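Local coordinates for protein Two-component system sensor histidine kinase (Bacteroides thetaiotaomicron, PDB 3OTT) that probably senses saccharides outside the cell through its beta-propeller extracellular region and relays the signal by protein phosphorylation to transcription, at residues E210-F214 and Q225-H230; D391-N395 and H406-V410; N417-Y423 and I434-G439. All blocks are in the same frame, centred on the assembly; numbering follows the deposited sequence.

Interaction 1 of 3, residues E210-F214 and Q225-H230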
loop_
_atom_site.group_PDB
_atom_site.type_symbol
_atom_site.label_atom_id
_atom_site.label_comp_id
_atom_site.label_asym_id
_atom_site.label_seq_id
_atom_site.Cartn_x
_atom_site.Cartn_y
_atom_site.Cartn_z
ATOM N N GLU B 210 0.954 -18.189 -33.681
ATOM C CA GLU B 210 1.059 -19.440 -34.361
ATOM C C GLU B 210 2.524 -19.745 -34.531
ATOM O O GLU B 210 3.233 -19.055 -35.266
ATOM C CB GLU B 210 0.392 -19.370 -35.745
ATOM C CG GLU B 210 0.554 -20.673 -36.573
ATOM C CD GLU B 210 -0.608 -20.962 -37.598
ATOM O OE1 GLU B 210 -1.691 -20.293 -37.532
ATOM O OE2 GLU B 210 -0.435 -21.900 -38.459
ATOM N N GLY B 211 2.987 -20.778 -33.841
ATOM C CA GLY B 211 4.311 -21.330 -34.074
ATOM C C GLY B 211 5.392 -20.993 -33.049
ATOM O O GLY B 211 6.428 -21.638 -33.022
ATOM N N TYR B 212 5.181 -19.981 -32.228
ATOM C CA TYR B 212 6.241 -19.484 -31.378
ATOM C C TYR B 212 5.637 -18.878 -30.158
ATOM O O TYR B 212 4.524 -18.348 -30.204
ATOM C CB TYR B 212 6.983 -18.345 -32.074
ATOM C CG TYR B 212 7.721 -18.730 -33.306
ATOM C CD1 TYR B 212 7.111 -18.663 -34.553
ATOM C CD2 TYR B 212 9.056 -19.163 -33.224
ATOM C CE1 TYR B 212 7.807 -19.036 -35.719
ATOM C CE2 TYR B 212 9.766 -19.497 -34.390
ATOM C CZ TYR B 212 9.137 -19.454 -35.617
ATOM O OH TYR B 212 9.875 -19.764 -36.751
ATOM N N LEU B 213 6.422 -18.916 -29.103
ATOM C CA LEU B 213 6.229 -18.174 -27.898
ATOM C C LEU B 213 7.485 -17.210 -27.754
ATOM O O LEU B 213 8.642 -17.689 -27.776
ATOM C CB LEU B 213 6.238 -19.154 -26.726
ATOM C CG LEU B 213 5.989 -18.563 -25.338
ATOM C CD1 LEU B 213 4.687 -17.717 -25.298
ATOM C CD2 LEU B 213 5.991 -19.663 -24.264
ATOM N N PHE B 214 7.243 -15.901 -27.669
ATOM C CA PHE B 214 8.295 -14.887 -27.523
ATOM C C PHE B 214 8.281 -14.291 -26.156
ATOM O O PHE B 214 7.213 -14.169 -25.535
ATOM C CB PHE B 214 8.110 -13.775 -28.510
ATOM C CG PHE B 214 8.239 -14.211 -29.947
ATOM C CD1 PHE B 214 7.125 -14.566 -30.680
ATOM C CD2 PHE B 214 9.511 -14.221 -30.588
ATOM C CE1 PHE B 214 7.267 -14.958 -32.091
ATOM C CE2 PHE B 214 9.661 -14.605 -31.943
ATOM C CZ PHE B 214 8.509 -14.991 -32.698
ATOM N N GLN B 225 13.104 -15.856 -28.833
ATOM C CA GLN B 225 12.279 -16.954 -29.326
ATOM C C GLN B 225 12.397 -18.055 -28.301
ATOM O O GLN B 225 13.283 -18.918 -28.407
ATOM C CB GLN B 225 12.827 -17.448 -30.651
ATOM C CG GLN B 225 11.886 -17.477 -31.777
ATOM C CD GLN B 225 12.561 -18.089 -32.996
ATOM O OE1 GLN B 225 12.904 -19.296 -33.002
ATOM N NE2 GLN B 225 12.826 -17.249 -34.011
ATOM N N THR B 226 11.537 -18.007 -27.294
ATOM C CA THR B 226 11.583 -18.952 -26.195
ATOM C C THR B 226 11.155 -20.390 -26.546
ATOM O O THR B 226 11.716 -21.331 -26.003
ATOM C CB THR B 226 10.719 -18.464 -25.025
ATOM O OG1 THR B 226 11.028 -17.083 -24.751
ATOM C CG2 THR B 226 10.942 -19.344 -23.786
ATOM N N GLU B 227 10.147 -20.560 -27.399
ATOM C CA GLU B 227 9.732 -21.889 -27.826
ATOM C C GLU B 227 9.289 -21.810 -29.303
ATOM O O GLU B 227 8.835 -20.770 -29.763
ATOM C CB GLU B 227 8.558 -22.415 -26.988
ATOM C CG GLU B 227 8.755 -22.405 -25.488
ATOM C CD GLU B 227 9.871 -23.362 -25.020
ATOM O OE1 GLU B 227 10.202 -24.339 -25.747
ATOM O OE2 GLU B 227 10.423 -23.124 -23.919
ATOM N N ALA B 228 9.461 -22.910 -30.036
ATOM C CA ALA B 228 9.060 -23.022 -31.426
ATOM C C ALA B 228 8.295 -24.339 -31.504
ATOM O O ALA B 228 8.823 -25.397 -31.184
ATOM C CB ALA B 228 10.309 -22.999 -32.369
ATOM N N PHE B 229 7.006 -24.251 -31.805
ATOM C CA PHE B 229 6.116 -25.394 -31.748
ATOM C C PHE B 229 5.389 -25.364 -33.072
ATOM O O PHE B 229 4.264 -24.843 -33.140
ATOM C CB PHE B 229 5.038 -25.142 -30.698
ATOM C CG PHE B 229 5.515 -25.145 -29.257
ATOM C CD1 PHE B 229 6.605 -25.909 -28.833
ATOM C CD2 PHE B 229 4.791 -24.458 -28.297
ATOM C CE1 PHE B 229 7.007 -25.939 -27.474
ATOM C CE2 PHE B 229 5.183 -24.482 -26.935
ATOM C CZ PHE B 229 6.306 -25.232 -26.534
ATOM N N HIS B 230 6.005 -25.864 -34.118
ATOM C CA HIS B 230 5.396 -25.912 -35.460
ATOM C C HIS B 230 4.010 -26.562 -35.478
ATOM O O HIS B 230 3.773 -27.539 -34.721
ATOM C CB HIS B 230 6.305 -26.743 -36.335
ATOM C CG HIS B 230 5.867 -26.827 -37.749
ATOM N ND1 HIS B 230 5.818 -28.024 -38.431
ATOM C CD2 HIS B 230 5.453 -25.870 -38.616
ATOM C CE1 HIS B 230 5.409 -27.795 -39.667
ATOM N NE2 HIS B 230 5.179 -26.498 -39.802
#
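The Y212 ring and the Q225 amide meet obliquely, their planes 64° apart, with CE2 of Y212 3.4 Å from CD of Q225. The F214 ring stands square to the same amide and brings its CE2 to 3.6 Å from CG of Q225. Both aromatic residues carry CG beside their backbone N (chi1 -65° in Y212), which brings both rings to Q225, Y212 to CG and the amide carbon, F214 to CG. Glutamine suits this place because CG offers an apolar surface to both rings while NE2 binds P183 O; the Y212 hydroxyl, likewise, is held by H185 N. A small A228 fits beside Y212, its CB 4.1 Å from CE2 of the ring. Along the strand of F229, CB of E227 sits 3.6 Å above one face of the F229 ring, and Y254 also stacks with this ring. On the face opposite Y212, F214 and A228, CB of L213 lies 4.0 Å from CB of E227. Three good backbone bonds join the strands, among them E227 N to L213 O at 3.3 Å. T226 N makes a second, weak bond to L213 O. T226 and E227 thus share one partner, the classic beta bulge, here in the outer hairpin of a four-stranded propeller blade.

Interaction 2 of 3, residues D391-N395 and H406-V410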
loop_
_atom_site.group_PDB
_atom_site.type_symbol
_atom_site.label_atom_id
_atom_site.label_comp_id
_atom_site.label_asym_id
_atom_site.label_seq_id
_atom_site.Cartn_x
_atom_site.Cartn_y
_atom_site.Cartn_z
ATOM N N ASP B 391 12.980 -2.259 23.492
ATOM C CA ASP B 391 14.271 -1.584 23.636
ATOM C C ASP B 391 14.087 -0.169 24.128
ATOM O O ASP B 391 15.077 0.555 24.276
ATOM C CB ASP B 391 15.105 -1.562 22.305
ATOM C CG ASP B 391 15.844 -2.884 22.036
ATOM O OD1 ASP B 391 15.781 -3.811 22.894
ATOM O OD2 ASP B 391 16.435 -3.030 20.942
ATOM N N GLY B 392 12.829 0.205 24.406
ATOM C CA GLY B 392 12.466 1.414 25.142
ATOM C C GLY B 392 11.699 1.060 26.443
ATOM O O GLY B 392 10.629 1.628 26.725
ATOM N N SER B 393 12.258 0.132 27.219
ATOM C CA SER B 393 11.749 -0.290 28.526
ATOM C C SER B 393 10.410 -1.046 28.392
ATOM O O SER B 393 10.060 -1.483 27.292
ATOM C CB SER B 393 11.686 0.893 29.527
ATOM O OG SER B 393 11.364 0.450 30.859
ATOM N N ILE B 394 9.696 -1.226 29.509
ATOM C CA ILE B 394 8.492 -1.999 29.545
ATOM C C ILE B 394 7.253 -1.110 29.475
ATOM O O ILE B 394 7.248 0.014 29.943
ATOM C CB ILE B 394 8.445 -2.905 30.789
ATOM C CG1 ILE B 394 8.554 -2.119 32.105
ATOM C CG2 ILE B 394 9.591 -3.847 30.760
ATOM C CD1 ILE B 394 7.915 -2.899 33.299
ATOM N N ASN B 395 6.203 -1.616 28.860
ATOM C CA ASN B 395 4.949 -0.889 28.815
ATOM C C ASN B 395 3.777 -1.778 29.212
ATOM O O ASN B 395 3.824 -3.000 29.016
ATOM C CB ASN B 395 4.698 -0.404 27.406
ATOM C CG ASN B 395 5.727 0.603 26.921
ATOM O OD1 ASN B 395 5.514 1.780 27.035
ATOM N ND2 ASN B 395 6.811 0.130 26.322
ATOM N N HIS B 406 4.156 3.808 29.757
ATOM C CA HIS B 406 5.561 3.528 29.771
ATOM C C HIS B 406 6.060 3.676 31.205
ATOM O O HIS B 406 5.543 4.533 31.956
ATOM C CB HIS B 406 6.243 4.558 28.873
ATOM C CG HIS B 406 7.739 4.438 28.836
ATOM N ND1 HIS B 406 8.565 5.244 29.584
ATOM C CD2 HIS B 406 8.554 3.608 28.142
ATOM C CE1 HIS B 406 9.833 4.926 29.346
ATOM N NE2 HIS B 406 9.852 3.946 28.466
ATOM N N TYR B 407 7.033 2.840 31.565
ATOM C CA TYR B 407 7.696 2.870 32.869
ATOM C C TYR B 407 9.226 2.855 32.768
ATOM O O TYR B 407 9.813 2.082 31.990
ATOM C CB TYR B 407 7.281 1.643 33.742
ATOM C CG TYR B 407 5.804 1.462 33.931
ATOM C CD1 TYR B 407 5.115 2.155 34.941
ATOM C CD2 TYR B 407 5.079 0.617 33.095
ATOM C CE1 TYR B 407 3.759 2.011 35.117
ATOM C CE2 TYR B 407 3.706 0.437 33.278
ATOM C CZ TYR B 407 3.054 1.135 34.299
ATOM O OH TYR B 407 1.686 0.984 34.445
ATOM N N ASN B 408 9.860 3.653 33.601
ATOM C CA ASN B 408 11.319 3.689 33.779
ATOM C C ASN B 408 11.683 3.043 35.162
ATOM O O ASN B 408 11.265 3.571 36.218
ATOM C CB ASN B 408 11.815 5.154 33.859
ATOM C CG ASN B 408 11.580 5.964 32.584
ATOM O OD1 ASN B 408 12.035 5.580 31.479
ATOM N ND2 ASN B 408 10.893 7.137 32.741
ATOM N N ILE B 409 12.486 2.000 35.158
ATOM C CA ILE B 409 12.861 1.266 36.363
ATOM C C ILE B 409 14.376 1.187 36.513
ATOM O O ILE B 409 15.071 0.820 35.563
ATOM C CB ILE B 409 12.292 -0.170 36.264
ATOM C CG1 ILE B 409 10.751 -0.133 36.286
ATOM C CG2 ILE B 409 12.907 -1.098 37.306
ATOM C CD1 ILE B 409 10.123 -1.426 35.767
ATOM N N VAL B 410 14.892 1.534 37.687
ATOM C CA VAL B 410 16.320 1.437 37.972
ATOM C C VAL B 410 16.566 0.620 39.233
ATOM O O VAL B 410 15.661 0.477 40.038
ATOM C CB VAL B 410 16.988 2.818 38.137
ATOM C CG1 VAL B 410 16.828 3.658 36.859
ATOM C CG2 VAL B 410 16.431 3.549 39.316
#
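H406 begins the contact by reaching across to G392 and N395. With CG anti to the backbone N (chi1 177°), its imidazole lies along the neighbouring strand, and NE2 makes a weak, bent bond to G392 O at 3.0 Å. That carbonyl also receives the hydroxyl of S371; the long reach of a histidine brings an N-H near it, though only for a weak bond. N395 OD1 sits at the edge of the imidazole, near its plane, and comes within 3.2 Å of CA of H406; its ND2 is bound to S371 OG, which fixes the turn of the amide. At Y407 the strands are already parting. Its N still makes a long bond to I394 O, 3.3 Å away, and its CB lies 4.3 Å from CG1 of I394. The side chain touches L449 and M450 of helix 446-451 and ends in a bond between its hydroxyl and R396 NE, so a tyrosine suits both the apolar helix side and the bond to R396. N408 turns from the hairpin: ND2 binds G455 O, and its backbone pairs with Y457. I409 then returns an apolar group to the first segment, its CD1 meeting CD1 of I394 at 3.6 Å, the two side chains crossing at about a right angle. I394 achieves this with CG1 in the crowded position between N and carbonyl carbon (chi1 58°), and L449 touches both isoleucines. CA separations widen from 4.6 Å between N395 and H406 to 6.6 Å between S393 and N408. The whole is an outer beta hairpin of a propeller blade whose last strand peels off, beyond its paired part, to join strand 457-463 in parallel.

Interaction 3 of 3, residues N417-Y423 and I434-G439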
loop_
_atom_site.group_PDB
_atom_site.type_symbol
_atom_site.label_atom_id
_atom_site.label_comp_id
_atom_site.label_asym_id
_atom_site.label_seq_id
_atom_site.Cartn_x
_atom_site.Cartn_y
_atom_site.Cartn_z
ATOM N N ASN B 417 19.356 -0.107 34.653
ATOM C CA ASN B 417 18.018 0.281 34.379
ATOM C C ASN B 417 17.419 -0.728 33.413
ATOM O O ASN B 417 18.096 -1.697 32.991
ATOM C CB ASN B 417 17.976 1.711 33.825
ATOM C CG ASN B 417 18.673 1.825 32.469
ATOM O OD1 ASN B 417 18.413 1.026 31.556
ATOM N ND2 ASN B 417 19.569 2.807 32.338
ATOM N N THR B 418 16.192 -0.424 32.998
ATOM C CA THR B 418 15.344 -1.337 32.270
ATOM C C THR B 418 15.122 -0.933 30.787
ATOM O O THR B 418 14.262 -1.473 30.104
ATOM C CB THR B 418 14.047 -1.418 33.111
ATOM O OG1 THR B 418 13.430 -2.666 32.947
ATOM C CG2 THR B 418 13.101 -0.348 32.769
ATOM N N ASN B 419 15.915 0.005 30.275
ATOM C CA ASN B 419 15.798 0.489 28.879
ATOM C C ASN B 419 15.708 -0.598 27.824
ATOM O O ASN B 419 14.863 -0.533 26.939
ATOM C CB ASN B 419 17.002 1.373 28.509
ATOM C CG ASN B 419 16.921 2.751 29.130
ATOM O OD1 ASN B 419 15.869 3.162 29.682
ATOM N ND2 ASN B 419 18.047 3.493 29.059
ATOM N N TRP B 420 16.603 -1.586 27.932
ATOM C CA TRP B 420 16.611 -2.732 27.039
ATOM C C TRP B 420 16.036 -3.970 27.710
ATOM O O TRP B 420 16.763 -4.743 28.279
ATOM C CB TRP B 420 18.046 -2.994 26.532
ATOM C CG TRP B 420 18.610 -1.834 25.714
ATOM C CD1 TRP B 420 17.901 -0.771 25.174
ATOM C CD2 TRP B 420 19.978 -1.639 25.326
ATOM N NE1 TRP B 420 18.751 0.043 24.475
ATOM C CE2 TRP B 420 20.025 -0.464 24.537
ATOM C CE3 TRP B 420 21.170 -2.362 25.542
ATOM C CZ2 TRP B 420 21.230 0.031 23.980
ATOM C CZ3 TRP B 420 22.377 -1.878 24.980
ATOM C CH2 TRP B 420 22.389 -0.684 24.207
ATOM N N THR B 421 14.735 -4.162 27.608
ATOM C CA THR B 421 14.020 -5.278 28.228
ATOM C C THR B 421 13.752 -6.426 27.279
ATOM O O THR B 421 13.237 -6.190 26.187
ATOM C CB THR B 421 12.674 -4.773 28.866
ATOM O OG1 THR B 421 13.030 -3.912 29.963
ATOM C CG2 THR B 421 11.876 -5.987 29.480
ATOM N N TYR B 422 14.107 -7.661 27.681
ATOM C CA TYR B 422 14.016 -8.839 26.794
ATOM C C TYR B 422 12.883 -9.752 27.150
ATOM O O TYR B 422 12.390 -10.415 26.247
ATOM C CB TYR B 422 15.319 -9.707 26.754
ATOM C CG TYR B 422 16.340 -9.082 25.818
ATOM C CD1 TYR B 422 16.820 -7.782 26.056
ATOM C CD2 TYR B 422 16.768 -9.750 24.655
ATOM C CE1 TYR B 422 17.739 -7.161 25.173
ATOM C CE2 TYR B 422 17.696 -9.119 23.760
ATOM C CZ TYR B 422 18.163 -7.838 24.038
ATOM O OH TYR B 422 19.061 -7.221 23.201
ATOM N N TYR B 423 12.488 -9.800 28.433
ATOM C CA TYR B 423 11.500 -10.775 28.882
ATOM C C TYR B 423 10.895 -10.316 30.197
ATOM O O TYR B 423 11.552 -9.633 31.028
ATOM C CB TYR B 423 12.155 -12.167 29.068
ATOM C CG TYR B 423 11.384 -13.357 28.560
ATOM C CD1 TYR B 423 11.211 -13.568 27.179
ATOM C CD2 TYR B 423 10.841 -14.288 29.439
ATOM C CE1 TYR B 423 10.507 -14.671 26.683
ATOM C CE2 TYR B 423 10.121 -15.388 28.950
ATOM C CZ TYR B 423 9.983 -15.566 27.571
ATOM O OH TYR B 423 9.265 -16.637 27.088
ATOM N N ILE B 434 11.768 -9.009 35.437
ATOM C CA ILE B 434 12.108 -8.334 34.183
ATOM C C ILE B 434 13.555 -8.614 33.821
ATOM O O ILE B 434 14.453 -8.323 34.595
ATOM C CB ILE B 434 11.885 -6.819 34.308
ATOM C CG1 ILE B 434 10.430 -6.535 34.666
ATOM C CG2 ILE B 434 12.289 -6.072 33.024
ATOM C CD1 ILE B 434 10.257 -5.223 35.433
ATOM N N SER B 435 13.768 -9.238 32.672
ATOM C CA SER B 435 15.114 -9.507 32.268
ATOM C C SER B 435 15.557 -8.428 31.286
ATOM O O SER B 435 14.794 -8.025 30.413
ATOM C CB SER B 435 15.262 -10.919 31.671
ATOM O OG SER B 435 14.851 -10.979 30.311
ATOM N N THR B 436 16.810 -8.027 31.411
ATOM C CA THR B 436 17.371 -6.934 30.661
ATOM C C THR B 436 18.704 -7.317 29.909
ATOM O O THR B 436 19.368 -8.282 30.235
ATOM C CB THR B 436 17.617 -5.841 31.718
ATOM O OG1 THR B 436 16.340 -5.261 32.068
ATOM C CG2 THR B 436 18.436 -4.793 31.232
ATOM N N CYS B 437 19.104 -6.520 28.930
ATOM C CA CYS B 437 20.471 -6.523 28.485
ATOM C C CYS B 437 21.168 -5.433 29.332
ATOM O O CYS B 437 20.610 -4.331 29.525
ATOM C CB CYS B 437 20.521 -6.193 26.981
ATOM S SG CYS B 437 22.169 -5.854 26.256
ATOM N N LEU B 438 22.319 -5.740 29.901
ATOM C CA LEU B 438 23.127 -4.764 30.681
ATOM C C LEU B 438 22.707 -4.490 32.130
ATOM O O LEU B 438 23.554 -4.121 32.943
ATOM C CB LEU B 438 23.328 -3.410 29.974
ATOM C CG LEU B 438 24.215 -3.271 28.721
ATOM C CD1 LEU B 438 24.088 -1.772 28.296
ATOM C CD2 LEU B 438 25.681 -3.632 28.951
ATOM N N GLY B 439 21.433 -4.685 32.477
ATOM C CA GLY B 439 21.037 -4.479 33.870
ATOM C C GLY B 439 20.683 -5.732 34.655
ATOM O O GLY B 439 20.082 -5.659 35.717
#
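W420, C437 and S435 bury the most surface here. The sulfur of C437 approaches the W420 indole at its edge, 5.0 Å from the centre of the six-membered ring and 77° off its normal. C437 swings its sulfur to the indole by a chi1 of 170°; its CB, separately, touches CE1 of Y422 at 3.5 Å. L438 extends this apolar patch, its CD1 3.7 Å from CZ3 of W420, while the backbones are tied by C437 N to W420 O. S435 is gripped by two bonds, Y422 N to S435 O and S435 N to Y423 O, each 2.8 Å; Y422 and Y423 therefore share one partner in a classic beta bulge. A serine is small enough for this, its OG resting 3.2 Å from CB of Y423. T421 uses both branches: OG1 donates to T418 O at 2.7 Å, and CG2 packs on CG2 of I434. Replaced by an alanine, T421 would probably leave T418 O without this donor and open a gap beside I434. The hairpin lies against strands 393-398 and 403-410 through T418, T421 and I434, and against strand 474-479 through S435 and Y423, while R131 of the second subunit packs on W420 and C437.

Overall arrangement
All three contacts are hairpins of propeller blades, but interaction 1 lies far from the others, about 64 Å from interaction 3 between centres and across the chain's middle. It is a surface contact, its strands nearly antiparallel (170°), with aromatic rings resting on a glutamine side chain. Interactions 2 and 3 are partly buried and touch, about 9 Å apart between centres, in two successive blades joined where strand 403-410 pairs with strand 457-463; N419 O probably accepts a bond from S393 N, and I394 packs on T421. Within this pair, interaction 2 trades backbone bonding for side-chain contacts as its strands diverge, whereas interaction 3 keeps strong backbone bonds and meets the second subunit. Interactions 1 and 3 each contain a classic bulge.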